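Local coordinates for protein ricin B-related lectin (Polyporus squamosus, PDB 5MUA) that binds galactose and calcium ions, as a chimeric lectin that joins a ricin-type beta-trefoil to a papain-like protease domain, probably with calcium-dependent activation, at residues W252-R256 with G257-T261; L180-T183 with R184-S188. All coordinates share one frame; numbering follows the deposited sequence. Where two conformers were deposited one is given.

Contact 1 of 2, residues W252-R256 with G257-T261; sequences WFVER and GNFST
Glu-255 and Val-254 meet Phe-259 and Thr-261 in the connection between antiparallel strands 246-255 and 261-266, where a type I beta turn from Asn-258 to Thr-261 is braced by an Asx turn. At Gly-257, the backbone N donates to a water 2.8 Å away that in turn donates to Glu-255 OE1. The other carboxylate oxygen, OE2, is hydrogen-bonded to Thr-263 OG1. Asn-258 N donates to Glu-255 O at 3.2 Å, a bent bond of 138°. Its side chain turns forward, and Asn-258 OD1 accepts from Ser-260 N (3.0 Å), which ties that oxygen to the turn's backbone. Phe-259 starts away from segment 252-256, but its ring comes back: with CG anti to the carbonyl carbon (chi1 -69°), CD1 lies 3.4 Å from Glu-255 O. One ring face carries Arg-256 O, offset toward the rim, and Val-254 CG2 approaches CD1 obliquely at 4.3 Å. The same ring packs on Val-181 and on Lys-148 and Gln-151 of strand 144-152. Thr-261 closes the turn, its N donating to Asn-258 O. Its own carbonyl oxygen takes a weak hydrogen bond from Glu-255 N and a CA-H...O contact from Val-254 CA at 3.3 Å.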
# COMPACT_ATOMS: atom_id res chain seq x y z
N TRP B 252 -0.75 1.09 -12.79
CA TRP B 252 -0.25 0.86 -14.11
C TRP B 252 0.65 -0.36 -14.15
O TRP B 252 1.24 -0.76 -13.13
CB TRP B 252 0.47 2.02 -14.69
CG TRP B 252 1.72 2.46 -13.94
CD1 TRP B 252 1.78 3.36 -12.90
CD2 TRP B 252 3.08 2.07 -14.20
NE1 TRP B 252 3.11 3.52 -12.49
CE2 TRP B 252 3.91 2.77 -13.31
CE3 TRP B 252 3.67 1.18 -15.12
CZ2 TRP B 252 5.27 2.56 -13.25
CZ3 TRP B 252 5.03 1.03 -15.09
CH2 TRP B 252 5.82 1.72 -14.19
N PHE B 253 0.78 -0.89 -15.36
CA PHE B 253 1.43 -2.14 -15.60
C PHE B 253 2.04 -2.12 -17.00
O PHE B 253 1.77 -1.21 -17.84
CB PHE B 253 0.36 -3.27 -15.58
CG PHE B 253 -0.32 -3.45 -14.25
CD1 PHE B 253 0.32 -4.16 -13.23
CD2 PHE B 253 -1.56 -2.95 -14.02
CE1 PHE B 253 -0.27 -4.26 -11.95
CE2 PHE B 253 -2.18 -3.09 -12.78
CZ PHE B 253 -1.53 -3.76 -11.75
N VAL B 254 2.82 -3.16 -17.27
CA VAL B 254 3.20 -3.44 -18.67
C VAL B 254 2.59 -4.74 -19.02
O VAL B 254 2.20 -5.53 -18.18
CB VAL B 254 4.73 -3.37 -18.97
CG1 VAL B 254 5.32 -2.05 -18.54
CG2 VAL B 254 5.51 -4.46 -18.30
N GLU B 255 2.45 -4.96 -20.33
CA GLU B 255 1.68 -6.06 -20.86
C GLU B 255 2.64 -7.20 -21.14
O GLU B 255 3.69 -7.00 -21.71
CB GLU B 255 1.03 -5.64 -22.22
CG GLU B 255 -0.14 -4.66 -22.11
CD GLU B 255 -1.34 -5.33 -21.50
OE1 GLU B 255 -1.57 -6.53 -21.74
OE2 GLU B 255 -2.08 -4.67 -20.82
N ARG B 256 2.22 -8.41 -20.82
CA ARG B 256 2.95 -9.58 -21.29
C ARG B 256 3.15 -9.74 -22.76
O ARG B 256 4.22 -10.15 -23.18
CB ARG B 256 2.39 -10.84 -20.73
CG ARG B 256 3.36 -11.28 -19.65
CD ARG B 256 2.90 -12.54 -19.19
NE ARG B 256 3.13 -12.72 -17.79
CZ ARG B 256 2.81 -13.86 -17.21
NH1 ARG B 256 2.37 -14.86 -18.01
NH2 ARG B 256 3.02 -14.01 -15.91
N GLY B 257 2.14 -9.38 -23.53
CA GLY B 257 2.27 -9.48 -25.03
C GLY B 257 3.14 -8.42 -25.61
O GLY B 257 3.59 -8.51 -26.76
N ASN B 258 3.39 -7.35 -24.85
CA ASN B 258 4.25 -6.30 -25.34
C ASN B 258 4.73 -5.46 -24.18
O ASN B 258 4.00 -4.57 -23.69
CB ASN B 258 3.50 -5.39 -26.31
CG ASN B 258 4.40 -4.32 -26.91
OD1 ASN B 258 5.55 -4.04 -26.49
ND2 ASN B 258 3.89 -3.72 -27.94
N PHE B 259 5.99 -5.68 -23.81
CA PHE B 259 6.47 -5.13 -22.57
C PHE B 259 6.66 -3.62 -22.68
O PHE B 259 6.86 -2.99 -21.67
CB PHE B 259 7.80 -5.74 -22.20
CG PHE B 259 7.75 -7.19 -21.82
CD1 PHE B 259 6.90 -7.64 -20.83
CD2 PHE B 259 8.68 -8.08 -22.37
CE1 PHE B 259 6.90 -8.97 -20.41
CE2 PHE B 259 8.69 -9.40 -21.95
CZ PHE B 259 7.80 -9.85 -20.98
N SER B 260 6.65 -3.08 -23.89
CA SER B 260 6.77 -1.63 -24.10
C SER B 260 5.44 -0.92 -23.94
O SER B 260 5.40 0.30 -23.92
CB SER B 260 7.34 -1.34 -25.49
OG SER B 260 8.66 -1.74 -25.55
N THR B 261 4.34 -1.64 -23.81
CA THR B 261 3.03 -0.99 -23.68
C THR B 261 2.76 -0.76 -22.17
O THR B 261 2.69 -1.75 -21.43
CB THR B 261 1.91 -1.90 -24.23
OG1 THR B 261 2.20 -2.21 -25.60
CG2 THR B 261 0.50 -1.28 -24.14
O HOH W 1 -0.53 -8.55 -23.40

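Contact 2 of 2, residues L180-T183 with R184-S188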
# COMPACT_ATOMS: atom_id res chain seq x y z
N LEU B 180 8.40 -9.56 -12.08
CA LEU B 180 7.42 -10.42 -12.78
C LEU B 180 6.31 -9.55 -13.33
O LEU B 180 5.76 -8.68 -12.63
CB LEU B 180 6.83 -11.50 -11.91
CG LEU B 180 5.70 -12.37 -12.52
CD1 LEU B 180 6.34 -13.14 -13.70
CD2 LEU B 180 5.21 -13.35 -11.45
N VAL B 181 6.00 -9.76 -14.58
CA VAL B 181 4.90 -9.06 -15.24
C VAL B 181 3.70 -9.99 -15.10
O VAL B 181 3.70 -11.13 -15.60
CB VAL B 181 5.20 -8.78 -16.74
CG1 VAL B 181 3.98 -8.24 -17.49
CG2 VAL B 181 6.38 -7.84 -16.91
N LEU B 182 2.65 -9.50 -14.44
CA LEU B 182 1.46 -10.29 -14.22
C LEU B 182 0.54 -10.29 -15.41
O LEU B 182 0.54 -9.34 -16.18
CB LEU B 182 0.66 -9.69 -13.04
CG LEU B 182 1.49 -9.75 -11.75
CD1 LEU B 182 0.73 -8.94 -10.72
CD2 LEU B 182 1.74 -11.17 -11.25
N THR B 183 -0.33 -11.29 -15.46
CA THR B 183 -1.41 -11.31 -16.44
C THR B 183 -2.59 -10.52 -15.92
O THR B 183 -2.74 -10.24 -14.72
CB THR B 183 -1.92 -12.74 -16.70
OG1 THR B 183 -2.47 -13.30 -15.52
CG2 THR B 183 -0.76 -13.69 -17.23
N ARG B 184 -3.47 -10.20 -16.88
CA ARG B 184 -4.75 -9.61 -16.48
C ARG B 184 -5.57 -10.46 -15.58
O ARG B 184 -6.22 -9.99 -14.62
CB ARG B 184 -5.51 -9.08 -17.71
CG ARG B 184 -4.89 -7.79 -18.19
CD ARG B 184 -5.75 -7.08 -19.20
NE ARG B 184 -5.04 -6.00 -19.90
CZ ARG B 184 -5.65 -5.08 -20.68
NH1 ARG B 184 -6.99 -5.07 -20.81
NH2 ARG B 184 -4.93 -4.19 -21.33
N ASP B 185 -5.57 -11.76 -15.81
CA ASP B 185 -6.31 -12.62 -14.93
C ASP B 185 -5.81 -12.53 -13.55
O ASP B 185 -6.59 -12.52 -12.58
CB ASP B 185 -6.24 -14.07 -15.44
CG ASP B 185 -7.13 -14.32 -16.66
OD1 ASP B 185 -8.05 -13.57 -16.96
OD2 ASP B 185 -6.91 -15.36 -17.31
N GLN B 186 -4.48 -12.46 -13.40
CA GLN B 186 -3.91 -12.41 -12.09
C GLN B 186 -4.19 -11.07 -11.37
O GLN B 186 -4.59 -11.09 -10.21
CB GLN B 186 -2.41 -12.64 -12.16
CG GLN B 186 -2.06 -14.11 -12.50
CD GLN B 186 -0.65 -14.25 -13.03
OE1 GLN B 186 -0.00 -13.25 -13.39
NE2 GLN B 186 -0.18 -15.47 -13.15
N ILE B 187 -3.99 -9.96 -12.09
CA ILE B 187 -4.29 -8.63 -11.59
C ILE B 187 -5.72 -8.57 -11.17
O ILE B 187 -6.04 -8.17 -10.05
CB ILE B 187 -3.96 -7.55 -12.61
CG1 ILE B 187 -2.42 -7.47 -12.78
CG2 ILE B 187 -4.40 -6.18 -12.14
CD1 ILE B 187 -2.07 -6.89 -14.13
N SER B 188 -6.61 -8.97 -12.05
CA SER B 188 -8.00 -8.99 -11.68
C SER B 188 -8.37 -9.87 -10.50
O SER B 188 -9.24 -9.49 -9.71
CB SER B 188 -8.86 -9.30 -12.90
OG SER B 188 -8.80 -8.19 -13.76
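Thr-183 and Gln-186 form a capping box at the start of helix 184-194, with Leu-182 packed against the same glutamine. Thr-183 occupies the N-cap. Its OG1 accepts from Gln-186 N at 3.0 Å, and it can do so because chi1 (63°) sets the hydroxyl between the backbone N and the carbonyl carbon, turned to the first turn of the helix. The return bond runs from Thr-183 N to Gln-186 OE1, 2.9 Å long and nearly straight at 170°, although the donor stands above the plane of the amide and not in it. Two reciprocal bonds thus tie one residue to the other, and the side-chain amide of Gln-186 is held beside the threonine, with CD 3.2 Å from Thr-183 OG1. The glutamine chain reaches back this far because it is extended beyond CG. Leu-182 crosses it at about a right angle, laying CD2 3.5 Å from Gln-186 OE1, so apolar carbon shields the accepting oxygen on that flank. Beyond this, Leu-182 CB meets Ile-187 CG1 at 3.8 Å. Both apolar side chains continue into the core against helix 208-226, Leu-182 on Val-219 and Trp-222 and Ile-187 on Phe-215; that helix begins at Cys-208, which lines the E-64 pocket. The first regular helical bond completes the cap: Ile-187 N donates to Thr-183 O at 2.9 Å, while Ile-187 CG1 lies 3.4 Å from the same Thr-183 O.

Both contacts are local and partly buried, but one turns a chain between strands and the other starts a helix. Contact 1 mixes buried Val-254 with exposed Gly-257 and Asn-258; bent backbone bonds, one of them weak, and a bridging water join the strand end to the turn, while the Phe-259 ring packs beside it. Contact 2 sets buried Leu-182, Gln-186 and Ile-187 against exposed Arg-184 and Asp-185, and reciprocal side-chain to backbone hydrogen bonds cap its helix. The two touch directly. Glu-255 OE2 forms a salt bridge with Arg-184 NH2, while Arg-256 NE probably hydrogen-bonds to Val-181 O, 2.8 Å away. Val-181 also packs on Val-254, so segment 180-183 lies against the end of strand 246-255.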